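PDB 7ADK: lipoprotein from Mycoplasma mycoides subsp. capri, which is probably a chymotrypsin-like peptidase of clan PA, belonging to a mycoplasma family that includes immunoglobulin-cleaving proteases. Local coordinates for residues L254-E258 against P749-A753; T280-T286 against S762-N768; K625-S631 against K693-F697. All coordinates share one frame; numbering follows the deposited sequence.

Contact 1 (L254-E258 against P749-A753); sequences LKIYE and PRFYA
R750 closes on the backbone carbonyl of K255 with the NE side of its guanidinium, giving both hydrogen bonds to one oxygen. R750 NE lies 2.9 Å from K255 O with an N-H...O angle of 152°, and NH2 of R750 is equally far from K255 O at 146°. The oxygen sits 1° out of the guanidinium plane, while both donors approach from the same face of the carbonyl. R750 reaches this far because CG is anti to the backbone N and the chain runs straight on to NE. F751 belongs to the same tight part: its CZ lies over one face of the R750 guanidinium, and its CE1 comes within 3.6 Å of K255 O. K255 answers by laying CD 3.5 Å from R750 O and carrying its ammonium on to A781 O.

Toward partly exposed E258 the fit slackens. OE2 of E258 is 4.1 Å from CZ of F751, with carboxylate and ring planes well apart, and OE1 pairs with K671 instead. The carboxylate and R750, 4.6 Å apart between OE2 and NH2, probably attract only at range; two N-H donors of one guanidinium edge converge on a single main-chain oxygen, which probably orients that edge.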
loop_
_atom_site.group_PDB
_atom_site.type_symbol
_atom_site.label_atom_id
_atom_site.label_comp_id
_atom_site.label_asym_id
_atom_site.label_seq_id
_atom_site.Cartn_x
_atom_site.Cartn_y
_atom_site.Cartn_z
ATOM N N LEU B 254 13.143 -24.201 -2.003
ATOM C CA LEU B 254 12.379 -25.305 -2.588
ATOM C C LEU B 254 10.854 -25.194 -2.470
ATOM O O LEU B 254 10.131 -25.692 -3.325
ATOM C CB LEU B 254 12.884 -26.605 -1.966
ATOM C CG LEU B 254 12.293 -27.862 -2.601
ATOM C CD1 LEU B 254 13.334 -28.954 -2.629
ATOM C CD2 LEU B 254 11.099 -28.425 -1.860
ATOM N N LYS B 255 10.310 -24.556 -1.429
ATOM C CA LYS B 255 8.842 -24.436 -1.251
ATOM C C LYS B 255 8.167 -23.450 -2.216
ATOM O O LYS B 255 7.026 -23.051 -2.005
ATOM C CB LYS B 255 8.491 -24.166 0.218
ATOM C CG LYS B 255 8.898 -22.767 0.678
ATOM C CD LYS B 255 8.470 -22.523 2.114
ATOM C CE LYS B 255 8.995 -21.197 2.688
ATOM N NZ LYS B 255 10.431 -21.291 3.093
ATOM N N ILE B 256 8.880 -23.011 -3.247
ATOM C CA ILE B 256 8.601 -21.790 -3.994
ATOM C C ILE B 256 8.451 -22.110 -5.490
ATOM O O ILE B 256 7.335 -22.134 -5.994
ATOM C CB ILE B 256 9.631 -20.681 -3.646
ATOM C CG1 ILE B 256 9.743 -20.491 -2.115
ATOM C CG2 ILE B 256 9.217 -19.367 -4.318
ATOM C CD1 ILE B 256 10.715 -19.424 -1.619
ATOM N N TYR B 257 9.548 -22.368 -6.213
ATOM C CA TYR B 257 9.584 -22.597 -7.669
ATOM C C TYR B 257 8.979 -21.472 -8.541
ATOM O O TYR B 257 8.877 -21.599 -9.762
ATOM C CB TYR B 257 8.963 -23.949 -8.035
ATOM C CG TYR B 257 9.401 -25.161 -7.239
ATOM C CD1 TYR B 257 10.684 -25.702 -7.425
ATOM C CD2 TYR B 257 8.470 -25.823 -6.420
ATOM C CE1 TYR B 257 11.025 -26.912 -6.805
ATOM C CE2 TYR B 257 8.816 -27.031 -5.789
ATOM C CZ TYR B 257 10.098 -27.575 -5.984
ATOM O OH TYR B 257 10.445 -28.721 -5.352
ATOM N N GLU B 258 8.578 -20.347 -7.943
ATOM C CA GLU B 258 7.892 -19.237 -8.615
ATOM C C GLU B 258 8.729 -18.571 -9.709
ATOM O O GLU B 258 8.165 -17.973 -10.628
ATOM C CB GLU B 258 7.452 -18.197 -7.566
ATOM C CG GLU B 258 6.371 -18.703 -6.599
ATOM C CD GLU B 258 5.134 -19.279 -7.305
ATOM O OE1 GLU B 258 4.793 -18.811 -8.415
ATOM O OE2 GLU B 258 4.490 -20.200 -6.765
ATOM N N PRO B 749 3.110 -23.526 8.236
ATOM C CA PRO B 749 2.473 -22.991 7.038
ATOM C C PRO B 749 3.442 -22.507 5.951
ATOM O O PRO B 749 4.435 -21.836 6.244
ATOM C CB PRO B 749 1.626 -21.832 7.563
ATOM C CG PRO B 749 2.207 -21.472 8.915
ATOM C CD PRO B 749 2.580 -22.847 9.410
ATOM N N ARG B 750 3.131 -22.814 4.683
ATOM C CA ARG B 750 4.006 -22.593 3.510
ATOM C C ARG B 750 4.388 -21.136 3.223
ATOM O O ARG B 750 5.576 -20.830 3.189
ATOM C CB ARG B 750 3.375 -23.250 2.275
ATOM C CG ARG B 750 4.199 -23.122 0.994
ATOM C CD ARG B 750 3.451 -23.737 -0.183
ATOM N NE ARG B 750 4.239 -23.669 -1.411
ATOM C CZ ARG B 750 3.812 -23.800 -2.646
ATOM N NH1 ARG B 750 2.589 -24.103 -2.946
ATOM N NH2 ARG B 750 4.631 -23.620 -3.625
ATOM N N PHE B 751 3.408 -20.274 2.951
ATOM C CA PHE B 751 3.613 -18.901 2.475
ATOM C C PHE B 751 3.175 -17.894 3.542
ATOM O O PHE B 751 2.247 -17.127 3.316
ATOM C CB PHE B 751 2.855 -18.684 1.144
ATOM C CG PHE B 751 3.375 -19.333 -0.133
ATOM C CD1 PHE B 751 4.754 -19.472 -0.385
ATOM C CD2 PHE B 751 2.455 -19.668 -1.143
ATOM C CE1 PHE B 751 5.203 -19.936 -1.631
ATOM C CE2 PHE B 751 2.905 -20.142 -2.383
ATOM C CZ PHE B 751 4.281 -20.259 -2.635
ATOM N N TYR B 752 3.778 -17.879 4.734
ATOM C CA TYR B 752 3.204 -17.111 5.850
ATOM C C TYR B 752 4.207 -16.625 6.895
ATOM O O TYR B 752 4.340 -17.182 7.986
ATOM C CB TYR B 752 2.086 -17.935 6.479
ATOM C CG TYR B 752 0.998 -17.155 7.198
ATOM C CD1 TYR B 752 0.229 -16.194 6.520
ATOM C CD2 TYR B 752 0.728 -17.415 8.545
ATOM C CE1 TYR B 752 -0.768 -15.467 7.198
ATOM C CE2 TYR B 752 -0.260 -16.694 9.229
ATOM C CZ TYR B 752 -1.003 -15.712 8.562
ATOM O OH TYR B 752 -1.908 -14.997 9.266
ATOM N N ALA B 753 4.873 -15.516 6.588
ATOM C CA ALA B 753 5.655 -14.755 7.551
ATOM C C ALA B 753 5.160 -13.292 7.676
ATOM O O ALA B 753 5.875 -12.354 7.325
ATOM C CB ALA B 753 7.128 -14.918 7.189
#

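Contact 2 (T280-T286 against S762-N768); sequences TVGLART and SVRTKDN
V281 and R764 meet from opposite directions, the valine setting CG1 3.7 Å above one face of the guanidinium, toward its rim. The other branch of V281, CG2, turns toward the aliphatic part of the arginine, 3.7 Å from CD of R764, and also meets N768 OD1. While its face is covered in this way, the guanidinium is held in plane from within its own segment. R764 NE and NH2 both donate to S762 OG, the NE bond to that atom measuring 3.0 Å. At the far corner NH1 of R764 gives N768 OD1 a 2.8 Å bond of 163°, which reaches an OD1 lone pair in the carbonyl plane. These bonds fix the rotation of the group.

S762 and R764 ride on strand 761-765, which pairs antiparallel with 769-778, and N768 stands where the chain turns between the two. In a clan PA peptidase this hairpin probably belongs to the second beta domain; residues 280-286 lead into strand 289-293 of the other sheet, whose W427 also touches R764.

T286 and R764 lie antiparallel alongside each other. OG1 of T286 is close to NH2 of R764, but the angle is poor for a hydrogen bond, and the hydroxyl donates instead to V281 O at 2.9 Å. R285 brings its CB 3.7 Å from NH1 of R764, then bends at chi2 (-66°) to bond K591 O through NE.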
loop_
_atom_site.group_PDB
_atom_site.type_symbol
_atom_site.label_atom_id
_atom_site.label_comp_id
_atom_site.label_asym_id
_atom_site.label_seq_id
_atom_site.Cartn_x
_atom_site.Cartn_y
_atom_site.Cartn_z
ATOM N N THR B 280 -16.398 -16.922 3.901
ATOM C CA THR B 280 -16.375 -17.908 4.985
ATOM C C THR B 280 -15.367 -17.581 6.099
ATOM O O THR B 280 -15.792 -17.470 7.232
ATOM C CB THR B 280 -16.161 -19.327 4.457
ATOM O OG1 THR B 280 -17.092 -19.617 3.441
ATOM C CG2 THR B 280 -16.338 -20.361 5.555
ATOM N N VAL B 281 -14.059 -17.449 5.849
ATOM C CA VAL B 281 -13.040 -17.507 6.940
ATOM C C VAL B 281 -12.529 -16.168 7.474
ATOM O O VAL B 281 -12.572 -15.934 8.675
ATOM C CB VAL B 281 -11.889 -18.464 6.562
ATOM C CG1 VAL B 281 -10.622 -18.315 7.401
ATOM C CG2 VAL B 281 -12.399 -19.900 6.674
ATOM N N GLY B 282 -11.964 -15.306 6.640
ATOM C CA GLY B 282 -11.349 -14.040 7.059
ATOM C C GLY B 282 -12.298 -12.866 7.154
ATOM O O GLY B 282 -11.944 -11.753 7.514
ATOM N N LEU B 283 -13.527 -13.145 6.790
ATOM C CA LEU B 283 -14.696 -12.297 6.789
ATOM C C LEU B 283 -15.749 -13.084 7.543
ATOM O O LEU B 283 -15.784 -14.305 7.459
ATOM C CB LEU B 283 -15.057 -12.008 5.324
ATOM C CG LEU B 283 -16.453 -11.450 5.016
ATOM C CD1 LEU B 283 -16.479 -11.017 3.553
ATOM C CD2 LEU B 283 -17.560 -12.485 5.220
ATOM N N ALA B 284 -16.589 -12.404 8.292
ATOM C CA ALA B 284 -17.516 -13.031 9.226
ATOM C C ALA B 284 -16.931 -13.801 10.419
ATOM O O ALA B 284 -17.515 -13.706 11.483
ATOM C CB ALA B 284 -18.609 -13.798 8.505
ATOM N N ARG B 285 -15.836 -14.547 10.294
ATOM C CA ARG B 285 -15.417 -15.504 11.324
ATOM C C ARG B 285 -14.124 -15.111 12.011
ATOM O O ARG B 285 -14.109 -14.960 13.229
ATOM C CB ARG B 285 -15.350 -16.933 10.765
ATOM C CG ARG B 285 -16.617 -17.407 10.058
ATOM C CD ARG B 285 -17.846 -17.560 10.934
ATOM N NE ARG B 285 -18.982 -17.983 10.096
ATOM C CZ ARG B 285 -19.926 -17.202 9.605
ATOM N NH1 ARG B 285 -20.366 -16.148 10.219
ATOM N NH2 ARG B 285 -20.453 -17.452 8.450
ATOM N N THR B 286 -13.042 -14.907 11.275
ATOM C CA THR B 286 -11.782 -14.377 11.830
ATOM C C THR B 286 -11.878 -12.879 11.961
ATOM O O THR B 286 -11.055 -12.119 11.458
ATOM C CB THR B 286 -10.531 -14.788 11.070
ATOM O OG1 THR B 286 -10.641 -16.163 10.839
ATOM C CG2 THR B 286 -9.286 -14.536 11.921
ATOM N N SER B 762 -6.076 -18.244 12.943
ATOM C CA SER B 762 -6.479 -19.638 12.766
ATOM C C SER B 762 -6.068 -20.185 11.407
ATOM O O SER B 762 -6.552 -19.716 10.381
ATOM C CB SER B 762 -7.989 -19.812 12.926
ATOM O OG SER B 762 -8.695 -19.107 11.935
ATOM N N VAL B 763 -5.273 -21.244 11.403
ATOM C CA VAL B 763 -5.168 -22.164 10.287
ATOM C C VAL B 763 -6.415 -23.029 10.276
ATOM O O VAL B 763 -6.772 -23.609 11.300
ATOM C CB VAL B 763 -3.916 -23.035 10.464
ATOM C CG1 VAL B 763 -3.683 -24.004 9.321
ATOM C CG2 VAL B 763 -2.656 -22.205 10.695
ATOM N N ARG B 764 -7.066 -23.181 9.131
ATOM C CA ARG B 764 -8.233 -24.049 8.953
ATOM C C ARG B 764 -8.050 -24.978 7.786
ATOM O O ARG B 764 -7.124 -24.829 7.016
ATOM C CB ARG B 764 -9.501 -23.226 8.726
ATOM C CG ARG B 764 -9.600 -22.078 9.702
ATOM C CD ARG B 764 -10.975 -21.464 9.652
ATOM N NE ARG B 764 -10.988 -20.272 10.490
ATOM C CZ ARG B 764 -12.020 -19.612 10.919
ATOM N NH1 ARG B 764 -13.218 -19.910 10.581
ATOM N NH2 ARG B 764 -11.829 -18.625 11.715
ATOM N N THR B 765 -8.971 -25.900 7.620
ATOM C CA THR B 765 -9.081 -26.702 6.404
ATOM C C THR B 765 -10.488 -26.673 5.819
ATOM O O THR B 765 -11.399 -26.099 6.409
ATOM C CB THR B 765 -8.495 -28.092 6.609
ATOM O OG1 THR B 765 -8.200 -28.653 5.359
ATOM C CG2 THR B 765 -9.397 -29.031 7.371
ATOM N N LYS B 766 -10.633 -27.248 4.620
ATOM C CA LYS B 766 -11.650 -27.000 3.582
ATOM C C LYS B 766 -13.075 -26.702 4.035
ATOM O O LYS B 766 -13.688 -25.789 3.487
ATOM C CB LYS B 766 -11.725 -28.223 2.666
ATOM C CG LYS B 766 -10.500 -28.402 1.768
ATOM C CD LYS B 766 -10.608 -29.633 0.864
ATOM C CE LYS B 766 -11.861 -29.658 -0.023
ATOM N NZ LYS B 766 -11.916 -30.850 -0.894
ATOM N N ASP B 767 -13.624 -27.469 4.973
ATOM C CA ASP B 767 -15.030 -27.350 5.381
ATOM C C ASP B 767 -15.223 -26.501 6.647
ATOM O O ASP B 767 -16.148 -26.726 7.430
ATOM C CB ASP B 767 -15.706 -28.720 5.439
ATOM C CG ASP B 767 -15.270 -29.592 6.611
ATOM O OD1 ASP B 767 -14.059 -29.845 6.773
ATOM O OD2 ASP B 767 -16.156 -30.063 7.369
ATOM N N ASN B 768 -14.344 -25.517 6.845
ATOM C CA ASN B 768 -14.298 -24.630 8.002
ATOM C C ASN B 768 -13.983 -25.376 9.310
ATOM O O ASN B 768 -14.631 -25.185 10.342
ATOM C CB ASN B 768 -15.534 -23.706 8.023
ATOM C CG ASN B 768 -15.307 -22.397 8.728
ATOM O OD1 ASN B 768 -14.188 -21.996 9.001
ATOM N ND2 ASN B 768 -16.342 -21.662 9.041
#

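Contact 3 (K625-S631 against K693-F697); sequences KYNDLDS and KGNFF
K625 touches the other segment at two points: its carbonyl O lies 3.6 Å from CE of K693, and its ammonium stands at the edge of the F696 ring. A type I turn from K625 to D628 begins here and curls the chain round the end of K693. Y626 contributes its carbonyl, which takes a 2.9 Å hydrogen bond from K693 NZ, the donor lying well above the carbonyl plane. D628 follows with another carbonyl, 2.7 Å from NZ of K693, and rests its CB obliquely against CE1 of F696. At L629 the backbone oxygen meets the ring of F696 at its edge, 3.4 Å from CE1.

The contact thus joins two loops, one running toward helix 651-655 and one leaving helix 688-691, beside T765 and V763 of strand 761-765. K693 NZ is held by two main-chain oxygens of the turn and by the carboxylate of D630. Bends at chi2 (-64°) and chi3 (-68°) bring it there. D630 OD2 forms a salt bridge with K693 NZ at 2.8 Å, accompanied by weak hydrogen bonds to both carboxylate oxygens, and the two side chains cross at about a right angle. OD2 also pairs with R274, and OD1 takes a weak bond from G694 N.

S631 and N695 form a single antiparallel, hydrogen-bonded bridge. S631 N reaches N695 O at 2.8 Å; the return bond from N695 N is weak, and S631 O also receives a CA-H...O contact from G694.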
loop_
_atom_site.group_PDB
_atom_site.type_symbol
_atom_site.label_atom_id
_atom_site.label_comp_id
_atom_site.label_asym_id
_atom_site.label_seq_id
_atom_site.Cartn_x
_atom_site.Cartn_y
_atom_site.Cartn_z
ATOM N N LYS B 625 -5.592 -33.578 -7.229
ATOM C CA LYS B 625 -5.052 -32.239 -6.857
ATOM C C LYS B 625 -6.156 -31.307 -6.342
ATOM O O LYS B 625 -5.966 -30.646 -5.333
ATOM C CB LYS B 625 -4.242 -31.652 -8.031
ATOM C CG LYS B 625 -4.014 -30.130 -8.059
ATOM C CD LYS B 625 -3.136 -29.535 -6.959
ATOM C CE LYS B 625 -3.122 -28.018 -7.110
ATOM N NZ LYS B 625 -2.272 -27.323 -6.146
ATOM N N TYR B 626 -7.350 -31.314 -6.931
ATOM C CA TYR B 626 -8.542 -30.684 -6.339
ATOM C C TYR B 626 -8.870 -31.253 -4.949
ATOM O O TYR B 626 -9.242 -30.512 -4.049
ATOM C CB TYR B 626 -9.764 -30.901 -7.234
ATOM C CG TYR B 626 -9.778 -30.233 -8.593
ATOM C CD1 TYR B 626 -9.619 -28.838 -8.703
ATOM C CD2 TYR B 626 -10.096 -30.984 -9.739
ATOM C CE1 TYR B 626 -9.775 -28.204 -9.948
ATOM C CE2 TYR B 626 -10.249 -30.352 -10.986
ATOM C CZ TYR B 626 -10.079 -28.958 -11.098
ATOM O OH TYR B 626 -10.205 -28.349 -12.304
ATOM N N ASN B 627 -8.741 -32.567 -4.787
ATOM C CA ASN B 627 -9.156 -33.323 -3.608
ATOM C C ASN B 627 -8.125 -33.327 -2.469
ATOM O O ASN B 627 -8.361 -33.968 -1.446
ATOM C CB ASN B 627 -9.539 -34.750 -4.031
ATOM C CG ASN B 627 -10.388 -34.797 -5.285
ATOM O OD1 ASN B 627 -9.899 -34.582 -6.384
ATOM N ND2 ASN B 627 -11.659 -35.049 -5.177
ATOM N N ASP B 628 -6.994 -32.632 -2.622
ATOM C CA ASP B 628 -6.120 -32.334 -1.493
ATOM C C ASP B 628 -6.883 -31.491 -0.459
ATOM O O ASP B 628 -7.616 -30.572 -0.827
ATOM C CB ASP B 628 -4.857 -31.582 -1.936
ATOM C CG ASP B 628 -3.841 -32.367 -2.759
ATOM O OD1 ASP B 628 -3.813 -33.606 -2.688
ATOM O OD2 ASP B 628 -3.027 -31.740 -3.465
ATOM N N LEU B 629 -6.684 -31.758 0.827
ATOM C CA LEU B 629 -7.001 -30.799 1.871
ATOM C C LEU B 629 -6.036 -29.617 1.793
ATOM O O LEU B 629 -4.909 -29.722 1.327
ATOM C CB LEU B 629 -7.013 -31.463 3.255
ATOM C CG LEU B 629 -8.420 -31.838 3.731
ATOM C CD1 LEU B 629 -9.079 -32.896 2.863
ATOM C CD2 LEU B 629 -8.388 -32.335 5.162
ATOM N N ASP B 630 -6.580 -28.489 2.205
ATOM C CA ASP B 630 -6.042 -27.148 2.098
ATOM C C ASP B 630 -5.746 -26.639 3.496
ATOM O O ASP B 630 -6.474 -26.948 4.429
ATOM C CB ASP B 630 -7.114 -26.244 1.490
ATOM C CG ASP B 630 -7.392 -26.510 0.020
ATOM O OD1 ASP B 630 -6.429 -26.482 -0.764
ATOM O OD2 ASP B 630 -8.569 -26.631 -0.387
ATOM N N SER B 631 -4.747 -25.795 3.661
ATOM C CA SER B 631 -4.706 -24.913 4.817
ATOM C C SER B 631 -5.207 -23.534 4.402
ATOM O O SER B 631 -4.706 -22.921 3.459
ATOM C CB SER B 631 -3.319 -24.865 5.440
ATOM O OG SER B 631 -2.892 -26.138 5.888
ATOM N N LYS B 693 -7.999 -23.001 -4.197
ATOM C CA LYS B 693 -7.353 -23.835 -3.168
ATOM C C LYS B 693 -6.748 -22.988 -2.037
ATOM O O LYS B 693 -6.579 -21.776 -2.162
ATOM C CB LYS B 693 -6.273 -24.705 -3.836
ATOM C CG LYS B 693 -6.777 -25.715 -4.883
ATOM C CD LYS B 693 -7.695 -26.820 -4.345
ATOM C CE LYS B 693 -6.970 -27.805 -3.419
ATOM N NZ LYS B 693 -7.914 -28.439 -2.482
ATOM N N GLY B 694 -6.412 -23.621 -0.918
ATOM C CA GLY B 694 -5.442 -23.100 0.040
ATOM C C GLY B 694 -3.997 -23.387 -0.383
ATOM O O GLY B 694 -3.708 -23.679 -1.542
ATOM N N ASN B 695 -3.083 -23.305 0.573
ATOM C CA ASN B 695 -1.722 -23.819 0.449
ATOM C C ASN B 695 -1.444 -24.830 1.569
ATOM O O ASN B 695 -2.370 -25.281 2.241
ATOM C CB ASN B 695 -0.729 -22.644 0.320
ATOM C CG ASN B 695 -0.904 -21.820 -0.945
ATOM O OD1 ASN B 695 -0.860 -20.607 -0.922
ATOM N ND2 ASN B 695 -1.122 -22.402 -2.104
ATOM N N PHE B 696 -0.195 -25.257 1.713
ATOM C CA PHE B 696 0.151 -26.506 2.388
ATOM C C PHE B 696 1.236 -26.303 3.450
ATOM O O PHE B 696 1.476 -25.195 3.928
ATOM C CB PHE B 696 0.549 -27.524 1.305
ATOM C CG PHE B 696 -0.434 -27.649 0.159
ATOM C CD1 PHE B 696 -1.573 -28.458 0.305
ATOM C CD2 PHE B 696 -0.232 -26.933 -1.037
ATOM C CE1 PHE B 696 -2.510 -28.538 -0.734
ATOM C CE2 PHE B 696 -1.168 -27.019 -2.078
ATOM C CZ PHE B 696 -2.313 -27.817 -1.919
ATOM N N PHE B 697 1.898 -27.389 3.833
ATOM C CA PHE B 697 3.059 -27.396 4.713
ATOM C C PHE B 697 4.372 -26.953 4.037
ATOM O O PHE B 697 4.592 -27.145 2.846
ATOM C CB PHE B 697 3.186 -28.792 5.312
ATOM C CG PHE B 697 1.962 -29.331 6.027
ATOM C CD1 PHE B 697 1.380 -28.605 7.080
ATOM C CD2 PHE B 697 1.433 -30.583 5.669
ATOM C CE1 PHE B 697 0.267 -29.119 7.758
ATOM C CE2 PHE B 697 0.360 -31.118 6.390
ATOM C CZ PHE B 697 -0.225 -30.379 7.423
#

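How the contacts relate
Contact 3 lies at the corner of a roughly right-angled triangle, its centre about 13 Å from that of contact 1 and about 14 Å from that of contact 2, whereas contacts 1 and 2 are about 20 Å apart by centres. It touches both through probable hydrogen bonds: R750 N to F696 O at 3.0 Å, and T765 OG1 to D630 O at 2.6 Å. In sequence it is nested inside the loops closed by contacts 1 and 2, whose segments alternate. Residues 749-753 and 762-768 flank a Gly-Ala-Ser-Gly sequence resembling the nucleophile motif of clan PA serine peptidases, so contacts 1 and 2 probably bracket the catalytic loop with chain that precedes strand 289-293.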